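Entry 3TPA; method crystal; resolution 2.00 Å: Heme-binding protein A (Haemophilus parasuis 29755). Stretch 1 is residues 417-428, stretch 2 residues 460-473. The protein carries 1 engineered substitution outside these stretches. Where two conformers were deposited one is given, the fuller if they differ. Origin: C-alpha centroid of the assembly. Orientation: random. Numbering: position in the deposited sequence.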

# COMPACT_ATOMS: atom_id res chain seq x y z
N GLY A 417 1.13 3.60 4.53
CA GLY A 417 2.18 3.14 5.43
C GLY A 417 2.26 3.80 6.80
O GLY A 417 3.24 3.62 7.50
N ASP A 418 1.24 4.56 7.19
CA ASP A 418 1.22 5.17 8.53
C ASP A 418 0.65 4.20 9.56
O ASP A 418 -0.26 3.43 9.24
N PRO A 419 1.16 4.23 10.80
CA PRO A 419 0.59 3.35 11.84
C PRO A 419 -0.91 3.52 12.00
O PRO A 419 -1.61 2.55 12.29
N ASP A 420 -1.41 4.74 11.81
CA ASP A 420 -2.86 5.00 11.86
C ASP A 420 -3.61 4.15 10.84
O ASP A 420 -4.73 3.72 11.08
N ASN A 421 -2.99 3.91 9.69
CA ASN A 421 -3.64 3.19 8.60
C ASN A 421 -3.45 1.67 8.71
O ASN A 421 -3.80 0.94 7.80
N PHE A 422 -2.90 1.23 9.84
CA PHE A 422 -2.99 -0.18 10.26
C PHE A 422 -4.00 -0.26 11.41
O PHE A 422 -5.00 -0.96 11.34
N LEU A 423 -3.72 0.48 12.48
CA LEU A 423 -4.45 0.32 13.75
C LEU A 423 -5.89 0.82 13.76
O LEU A 423 -6.76 0.21 14.39
N PHE A 424 -6.17 1.91 13.08
CA PHE A 424 -7.54 2.40 13.04
C PHE A 424 -8.46 1.49 12.20
O PHE A 424 -9.54 1.12 12.64
N PRO A 425 -8.04 1.13 10.97
CA PRO A 425 -8.91 0.22 10.22
C PRO A 425 -9.16 -1.11 10.93
O PRO A 425 -10.29 -1.63 10.89
N LEU A 426 -8.12 -1.66 11.56
CA LEU A 426 -8.21 -2.98 12.19
C LEU A 426 -8.91 -3.00 13.55
O LEU A 426 -9.51 -4.00 13.93
N PHE A 427 -8.80 -1.92 14.30
CA PHE A 427 -9.15 -1.99 15.73
C PHE A 427 -10.04 -0.85 16.25
O PHE A 427 -10.33 -0.78 17.45
N SER A 428 -10.46 0.06 15.38
CA SER A 428 -11.34 1.14 15.87
C SER A 428 -12.77 0.65 16.05
O SER A 428 -13.28 -0.15 15.26
N THR A 460 6.36 12.15 19.25
CA THR A 460 5.25 12.12 20.18
C THR A 460 4.24 11.07 19.70
O THR A 460 3.73 10.30 20.52
N ARG A 461 4.00 11.04 18.39
CA ARG A 461 3.15 10.01 17.76
C ARG A 461 3.67 8.59 18.00
O ARG A 461 2.91 7.67 18.33
N ALA A 462 4.98 8.41 17.83
CA ALA A 462 5.57 7.09 17.96
C ALA A 462 5.33 6.50 19.34
O ALA A 462 4.99 5.32 19.47
N LYS A 463 5.50 7.31 20.38
CA LYS A 463 5.27 6.84 21.74
C LYS A 463 3.80 6.51 21.97
O LYS A 463 3.47 5.52 22.62
N LEU A 464 2.92 7.32 21.42
CA LEU A 464 1.49 7.05 21.55
C LEU A 464 1.15 5.72 20.88
O LEU A 464 0.43 4.90 21.45
N TYR A 465 1.69 5.49 19.68
CA TYR A 465 1.43 4.24 18.98
C TYR A 465 2.01 3.05 19.72
O TYR A 465 1.38 1.99 19.81
N GLN A 466 3.19 3.22 20.31
CA GLN A 466 3.77 2.11 21.06
C GLN A 466 2.88 1.73 22.23
O GLN A 466 2.72 0.55 22.55
N GLN A 467 2.29 2.75 22.87
CA GLN A 467 1.39 2.54 23.97
C GLN A 467 0.12 1.84 23.53
O GLN A 467 -0.33 0.91 24.21
N ALA A 468 -0.46 2.29 22.42
CA ALA A 468 -1.66 1.64 21.86
C ALA A 468 -1.40 0.18 21.50
O ALA A 468 -2.23 -0.69 21.78
N VAL A 469 -0.27 -0.09 20.87
CA VAL A 469 0.05 -1.46 20.46
C VAL A 469 0.25 -2.38 21.68
O VAL A 469 -0.14 -3.53 21.66
N GLU A 470 0.82 -1.88 22.77
CA GLU A 470 0.98 -2.69 23.98
C GLU A 470 -0.38 -3.12 24.54
O GLU A 470 -0.55 -4.24 25.02
N ILE A 471 -1.36 -2.22 24.47
CA ILE A 471 -2.71 -2.56 24.93
C ILE A 471 -3.35 -3.61 24.02
O ILE A 471 -3.89 -4.63 24.48
N PHE A 472 -3.27 -3.36 22.72
CA PHE A 472 -3.71 -4.37 21.74
C PHE A 472 -3.06 -5.75 22.00
O PHE A 472 -3.74 -6.77 22.04
N GLN A 473 -1.75 -5.77 22.19
CA GLN A 473 -1.04 -7.05 22.38
C GLN A 473 -1.50 -7.79 23.64
O GLN A 473 -1.71 -9.00 23.61

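When two helices run in roughly the same direction but too far apart for their backbones to meet, large side chains must fill the gap, and Heme-binding protein A offers a compact example. The axes of helices 420-427 and 460-473 approach no closer than 11.7 Å and diverge by 36°, and, because a helix returns to the same side about once a turn, the contact is built in tiers.

At the first tier, Tyr-465 (chi1 m) points toward the other stretch and lays its ring beneath Pro-419. The C-gamma endo pucker accompanies a close fit: Pro-419 CG sits 3.7 Å from the centroid of the Tyr-465 ring, over its face, in a CH-pi contact. One turn on, Leu-423 (m, t) enters the hollow between Tyr-465 and Val-469, its CD1 lying 3.8 Å from Tyr-465 CD1 and 3.9 Å from Val-469 CG2. Val-469 (t) leaves its backbone sideways, yet this methyl still lines the pocket. At the far tier Phe-427 (m) and Phe-472 (t) both point toward the opposing stretch. Their planes are inclined at 31°, with Phe-427 CZ only 3.2 Å from Phe-472 CE1, so the rings close that end of the contact tightly.

Polar groups secure the other end. Asp-418 (t) starts sideways, but its carboxylate comes nearer and meets Arg-461 (m, t, p) in a two-pronged salt bridge: Arg-461 NH1 donates to Asp-418 OD2 at 2.9 Å and Arg-461 NH2 to Asp-418 OD1 at 3.0 Å. Asp-418 OD1 also caps the start of the helix that follows it by accepting from Asp-420 N at 2.8 Å. Arg-461 NH2 makes a weak bond to Tyr-465 OH at 2.9 Å. That hydroxyl donates to a water, 2.7 Å from Tyr-465 OH, which in turn donates to Asp-420 OD1 at 2.7 Å, bridging the two stretches beside the apolar tiers.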

# COMPACT_ATOMS: atom_id res chain seq x y z
CB ASP A 418 0.37 6.45 8.52
CG ASP A 418 0.56 7.28 9.76
OD1 ASP A 418 -0.12 7.02 10.77
OD2 ASP A 418 1.41 8.19 9.74
CB PRO A 419 1.33 3.77 13.13
CG PRO A 419 1.94 5.12 12.81
CD PRO A 419 2.25 5.06 11.33
CB ASP A 420 -3.17 6.48 11.60
CG ASP A 420 -4.68 6.74 11.49
OD1 ASP A 420 -5.34 6.93 12.52
OD2 ASP A 420 -5.22 6.74 10.36
CB ASN A 421 -3.13 3.73 7.25
CG ASN A 421 -3.78 3.07 6.05
OD1 ASN A 421 -3.11 2.47 5.22
ND2 ASN A 421 -5.10 3.20 5.95
CB PHE A 422 -1.64 -0.71 10.80
CG PHE A 422 -0.61 -1.01 9.74
CD1 PHE A 422 -0.48 -2.29 9.23
CD2 PHE A 422 0.25 -0.02 9.30
CE1 PHE A 422 0.49 -2.59 8.25
CE2 PHE A 422 1.22 -0.31 8.31
CZ PHE A 422 1.34 -1.59 7.79
CB LEU A 423 -3.68 1.00 14.88
CG LEU A 423 -2.24 0.51 15.09
CD1 LEU A 423 -1.60 1.39 16.13
CD2 LEU A 423 -2.20 -0.93 15.54
CB PHE A 424 -7.60 3.88 12.57
CG PHE A 424 -8.95 4.51 12.73
CD1 PHE A 424 -9.31 5.12 13.93
CD2 PHE A 424 -9.85 4.49 11.70
CE1 PHE A 424 -10.56 5.71 14.09
CE2 PHE A 424 -11.10 5.08 11.84
CZ PHE A 424 -11.47 5.68 13.04
CB PRO A 425 -8.13 -0.01 8.92
CG PRO A 425 -7.37 1.27 8.73
CD PRO A 425 -6.97 1.69 10.14
CB LEU A 426 -6.82 -3.58 12.36
CG LEU A 426 -6.15 -3.97 11.05
CD1 LEU A 426 -4.74 -4.50 11.26
CD2 LEU A 426 -7.01 -5.00 10.34
CB PHE A 427 -7.86 -2.07 16.58
CG PHE A 427 -6.93 -3.21 16.21
CD1 PHE A 427 -7.40 -4.51 16.13
CD2 PHE A 427 -5.59 -2.97 15.94
CE1 PHE A 427 -6.54 -5.56 15.79
CE2 PHE A 427 -4.72 -4.00 15.59
CZ PHE A 427 -5.20 -5.30 15.51
CB SER A 428 -11.36 2.35 14.93
OG SER A 428 -12.28 3.33 15.41
CB THR A 460 4.59 13.51 20.38
OG1 THR A 460 5.56 14.44 20.89
CG2 THR A 460 3.43 13.43 21.40
CB ARG A 461 3.05 10.24 16.25
CG ARG A 461 2.46 11.56 15.81
CD ARG A 461 2.24 11.58 14.30
NE ARG A 461 1.10 10.75 13.95
CZ ARG A 461 1.01 9.98 12.88
NH1 ARG A 461 1.99 9.92 11.99
NH2 ARG A 461 -0.09 9.27 12.69
CB ALA A 462 7.05 7.13 17.65
CB LYS A 463 5.75 7.87 22.76
CG LYS A 463 7.26 8.08 22.76
CD LYS A 463 7.71 8.85 24.00
CE LYS A 463 9.15 9.32 23.90
NZ LYS A 463 9.31 10.48 22.98
CB LEU A 464 0.66 8.20 20.96
CG LEU A 464 0.64 9.53 21.73
CD1 LEU A 464 -0.05 10.61 20.90
CD2 LEU A 464 -0.06 9.40 23.10
CB TYR A 465 1.89 4.29 17.50
CG TYR A 465 0.98 5.17 16.68
CD1 TYR A 465 -0.38 4.91 16.62
CD2 TYR A 465 1.46 6.28 16.01
CE1 TYR A 465 -1.23 5.70 15.90
CE2 TYR A 465 0.61 7.09 15.26
CZ TYR A 465 -0.74 6.79 15.22
OH TYR A 465 -1.61 7.59 14.51
CB GLN A 466 5.18 2.43 21.53
CG GLN A 466 6.22 2.37 20.42
CD GLN A 466 7.64 2.45 20.94
OE1 GLN A 466 7.88 2.99 22.02
NE2 GLN A 466 8.58 1.90 20.18
CB GLN A 467 1.03 3.86 24.64
CG GLN A 467 2.16 4.47 25.44
CD GLN A 467 1.74 5.71 26.20
OE1 GLN A 467 0.57 6.09 26.19
NE2 GLN A 467 2.69 6.32 26.88
CB ALA A 468 -2.15 2.39 20.63
CB VAL A 469 1.26 -1.51 19.50
CG1 VAL A 469 1.78 -2.93 19.36
CG2 VAL A 469 0.85 -0.95 18.15
CB GLU A 470 1.81 -1.95 25.03
CG GLU A 470 3.29 -1.80 24.69
CD GLU A 470 4.17 -2.82 25.40
OE1 GLU A 470 3.64 -3.77 26.01
OE2 GLU A 470 5.41 -2.67 25.34
CB ILE A 471 -3.62 -1.31 25.00
CG1 ILE A 471 -3.17 -0.38 26.14
CG2 ILE A 471 -5.09 -1.72 25.17
CD1 ILE A 471 -3.85 1.00 26.10
CB PHE A 472 -3.40 -3.93 20.31
CG PHE A 472 -3.13 -5.08 19.38
CD1 PHE A 472 -4.17 -5.84 18.87
CD2 PHE A 472 -1.82 -5.42 19.04
CE1 PHE A 472 -3.91 -6.92 18.00
CE2 PHE A 472 -1.55 -6.50 18.20
CZ PHE A 472 -2.60 -7.24 17.68
CB GLN A 473 0.48 -6.85 22.39
CG GLN A 473 1.31 -8.16 22.35
CD GLN A 473 1.25 -8.89 21.00
OE1 GLN A 473 0.37 -8.65 20.18
NE2 GLN A 473 2.20 -9.78 20.77
O HOH W 1 -4.11 6.81 14.93